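Local structure of 462aa long hypothetical selenium-binding protein (2ECE) at residues H377-M385 / Y410-M418. The protein is of uncertain function but belongs to the selenium-binding protein family and may bind selenium. Residues are numbered along the deposited sequence; the frame is centred on the assembly and turned at random.
Sequences HKLTGAPQM and YPEGLKGWM
The carbonyl oxygen of Thr380 is gripped twice: the indole NE1 of Trp417 donates to Thr380 O at 2.9 Å, and Asn399 ND2 holds the same atom from outside the two segments. The contact lies at one blade of the beta-propeller, between the loop 377-385 leading into strand 386-388, the first of four, and the approach 410-418 to the third, strand 417-423. The indole bond is bent, 142° at the hydrogen, and although the donor lies in the carbonyl plane of Thr380, the oxygen sits 25° out of the ring plane. Trp417 starts with CG between its own backbone N and carbonyl carbon (chi1 44°), which turns the indole toward segment 377-385, where NE1 meets Thr380 O. There Leu379 crosses it at about a right angle, laying CD2 over one face, 3.9 Å from the centroid of the five-membered ring. Val397 and Phe436 of the same blade add further contacts to Trp417. A phenylalanine in place of Trp417 would probably leave Thr380 O with one gripping donor fewer and open a gap beside Ala382 and Pro383, where CZ2 and CH2 of the indole now reach.

Thr380 works with its side chain too. OG1 takes the backbone N-H of Lys415 in a fairly straight bond, 2.9 Å from OG1 to N, while the methyl CG2 lies near Gly413 O. Further out, a type I turn from Tyr410 to Gly413 follows the helix 403-409. The Tyr410 ring lies flat against Gly381, whose CA stands over its centre, 3.4 Å from the centroid; Gly381 CA also lies 3.9 Å from Leu414 CD1. Trp340 O holds the phenol hydroxyl, and Ala382 CB packs beside it, 3.4 Å from Tyr410 OH.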
# COMPACT_ATOMS: atom_id res chain seq x y z
N HIS A 377 -11.55 -22.48 4.93
CA HIS A 377 -11.85 -21.22 5.61
C HIS A 377 -12.81 -20.30 4.87
O HIS A 377 -12.67 -20.08 3.67
CB HIS A 377 -10.55 -20.45 5.89
CG HIS A 377 -9.47 -21.27 6.52
ND1 HIS A 377 -8.37 -21.72 5.82
CD2 HIS A 377 -9.33 -21.73 7.79
CE1 HIS A 377 -7.60 -22.42 6.63
NE2 HIS A 377 -8.16 -22.44 7.83
N LYS A 378 -13.77 -19.75 5.60
CA LYS A 378 -14.73 -18.82 5.02
C LYS A 378 -13.99 -17.48 4.94
O LYS A 378 -13.44 -17.00 5.94
CB LYS A 378 -15.96 -18.68 5.91
CG LYS A 378 -16.79 -19.96 6.01
CD LYS A 378 -17.37 -20.36 4.66
CE LYS A 378 -18.05 -21.72 4.72
NZ LYS A 378 -18.66 -22.08 3.40
N LEU A 379 -13.97 -16.89 3.76
CA LEU A 379 -13.27 -15.63 3.56
C LEU A 379 -14.19 -14.43 3.38
O LEU A 379 -14.87 -14.31 2.36
CB LEU A 379 -12.36 -15.72 2.32
CG LEU A 379 -11.38 -16.90 2.24
CD1 LEU A 379 -10.63 -16.83 0.90
CD2 LEU A 379 -10.40 -16.85 3.42
N THR A 380 -14.21 -13.54 4.37
CA THR A 380 -15.03 -12.34 4.27
C THR A 380 -14.21 -11.31 3.49
O THR A 380 -12.98 -11.43 3.38
CB THR A 380 -15.37 -11.76 5.66
OG1 THR A 380 -14.17 -11.48 6.38
CG2 THR A 380 -16.22 -12.74 6.44
N GLY A 381 -14.87 -10.30 2.94
CA GLY A 381 -14.16 -9.29 2.18
C GLY A 381 -13.58 -9.86 0.90
O GLY A 381 -14.18 -10.75 0.29
N ALA A 382 -12.41 -9.36 0.50
CA ALA A 382 -11.75 -9.81 -0.72
C ALA A 382 -10.29 -9.37 -0.67
O ALA A 382 -9.87 -8.70 0.26
CB ALA A 382 -12.45 -9.21 -1.93
N PRO A 383 -9.49 -9.76 -1.68
CA PRO A 383 -8.08 -9.35 -1.68
C PRO A 383 -7.98 -7.83 -1.73
O PRO A 383 -8.75 -7.17 -2.42
CB PRO A 383 -7.53 -9.99 -2.95
CG PRO A 383 -8.39 -11.20 -3.13
CD PRO A 383 -9.76 -10.67 -2.81
N GLN A 384 -7.12 -7.27 -0.88
CA GLN A 384 -6.90 -5.83 -0.89
C GLN A 384 -5.39 -5.58 -1.00
O GLN A 384 -4.84 -5.51 -2.10
CB GLN A 384 -7.50 -5.23 0.38
CG GLN A 384 -7.91 -3.78 0.28
CD GLN A 384 -6.74 -2.85 0.07
OE1 GLN A 384 -6.29 -2.65 -1.06
NE2 GLN A 384 -6.22 -2.28 1.15
N MET A 385 -4.72 -5.47 0.14
CA MET A 385 -3.28 -5.24 0.12
C MET A 385 -2.54 -6.51 -0.27
O MET A 385 -2.95 -7.62 0.08
CB MET A 385 -2.76 -4.76 1.48
CG MET A 385 -3.03 -3.30 1.78
SD MET A 385 -2.66 -2.19 0.41
CE MET A 385 -0.85 -2.22 0.40
N TYR A 410 -18.94 -4.73 2.48
CA TYR A 410 -19.03 -6.04 3.14
C TYR A 410 -19.68 -5.74 4.49
O TYR A 410 -19.06 -5.86 5.54
CB TYR A 410 -17.64 -6.65 3.32
CG TYR A 410 -17.01 -7.04 2.00
CD1 TYR A 410 -17.39 -8.21 1.33
CD2 TYR A 410 -16.09 -6.20 1.36
CE1 TYR A 410 -16.89 -8.51 0.07
CE2 TYR A 410 -15.59 -6.49 0.10
CZ TYR A 410 -16.00 -7.65 -0.55
OH TYR A 410 -15.54 -7.92 -1.81
N PRO A 411 -20.97 -5.34 4.46
CA PRO A 411 -21.76 -4.99 5.64
C PRO A 411 -21.96 -6.09 6.67
O PRO A 411 -22.25 -5.81 7.83
CB PRO A 411 -23.08 -4.51 5.04
CG PRO A 411 -23.21 -5.40 3.85
CD PRO A 411 -21.82 -5.34 3.26
N GLU A 412 -21.80 -7.35 6.27
CA GLU A 412 -21.97 -8.45 7.20
C GLU A 412 -20.85 -8.50 8.24
O GLU A 412 -20.95 -9.20 9.24
CB GLU A 412 -22.06 -9.77 6.45
CG GLU A 412 -23.26 -9.84 5.49
CD GLU A 412 -23.42 -11.21 4.86
OE1 GLU A 412 -23.37 -12.21 5.60
OE2 GLU A 412 -23.62 -11.28 3.62
N GLY A 413 -19.78 -7.74 8.00
CA GLY A 413 -18.68 -7.71 8.94
C GLY A 413 -17.38 -8.33 8.44
O GLY A 413 -17.20 -9.55 8.49
N LEU A 414 -16.47 -7.49 7.96
CA LEU A 414 -15.19 -7.96 7.44
C LEU A 414 -14.27 -8.36 8.56
O LEU A 414 -13.99 -7.57 9.47
CB LEU A 414 -14.53 -6.86 6.59
CG LEU A 414 -13.32 -7.23 5.73
CD1 LEU A 414 -13.28 -6.31 4.53
CD2 LEU A 414 -12.03 -7.13 6.53
N LYS A 415 -13.81 -9.61 8.51
CA LYS A 415 -12.88 -10.13 9.51
C LYS A 415 -11.57 -10.42 8.78
O LYS A 415 -11.56 -10.99 7.69
CB LYS A 415 -13.46 -11.40 10.14
CG LYS A 415 -14.70 -11.11 10.98
CD LYS A 415 -15.36 -12.37 11.49
CE LYS A 415 -16.63 -12.04 12.26
NZ LYS A 415 -17.35 -13.27 12.69
N GLY A 416 -10.47 -10.00 9.40
CA GLY A 416 -9.17 -10.17 8.77
C GLY A 416 -8.56 -11.54 8.63
O GLY A 416 -8.71 -12.42 9.49
N TRP A 417 -7.86 -11.71 7.51
CA TRP A 417 -7.13 -12.93 7.22
C TRP A 417 -5.90 -12.58 6.41
O TRP A 417 -5.74 -11.44 5.95
CB TRP A 417 -7.97 -13.97 6.44
CG TRP A 417 -8.83 -13.50 5.27
CD1 TRP A 417 -10.19 -13.40 5.25
CD2 TRP A 417 -8.39 -13.14 3.94
NE1 TRP A 417 -10.63 -13.02 4.01
CE2 TRP A 417 -9.55 -12.86 3.18
CE3 TRP A 417 -7.14 -13.05 3.32
CZ2 TRP A 417 -9.49 -12.48 1.83
CZ3 TRP A 417 -7.08 -12.67 1.97
CH2 TRP A 417 -8.25 -12.39 1.25
N MET A 418 -4.99 -13.54 6.28
CA MET A 418 -3.81 -13.35 5.47
C MET A 418 -3.62 -14.65 4.72
O MET A 418 -3.53 -15.73 5.31
CB MET A 418 -2.56 -13.05 6.29
CG MET A 418 -1.33 -12.97 5.39
SD MET A 418 0.05 -12.03 6.02
CE MET A 418 0.47 -13.02 7.40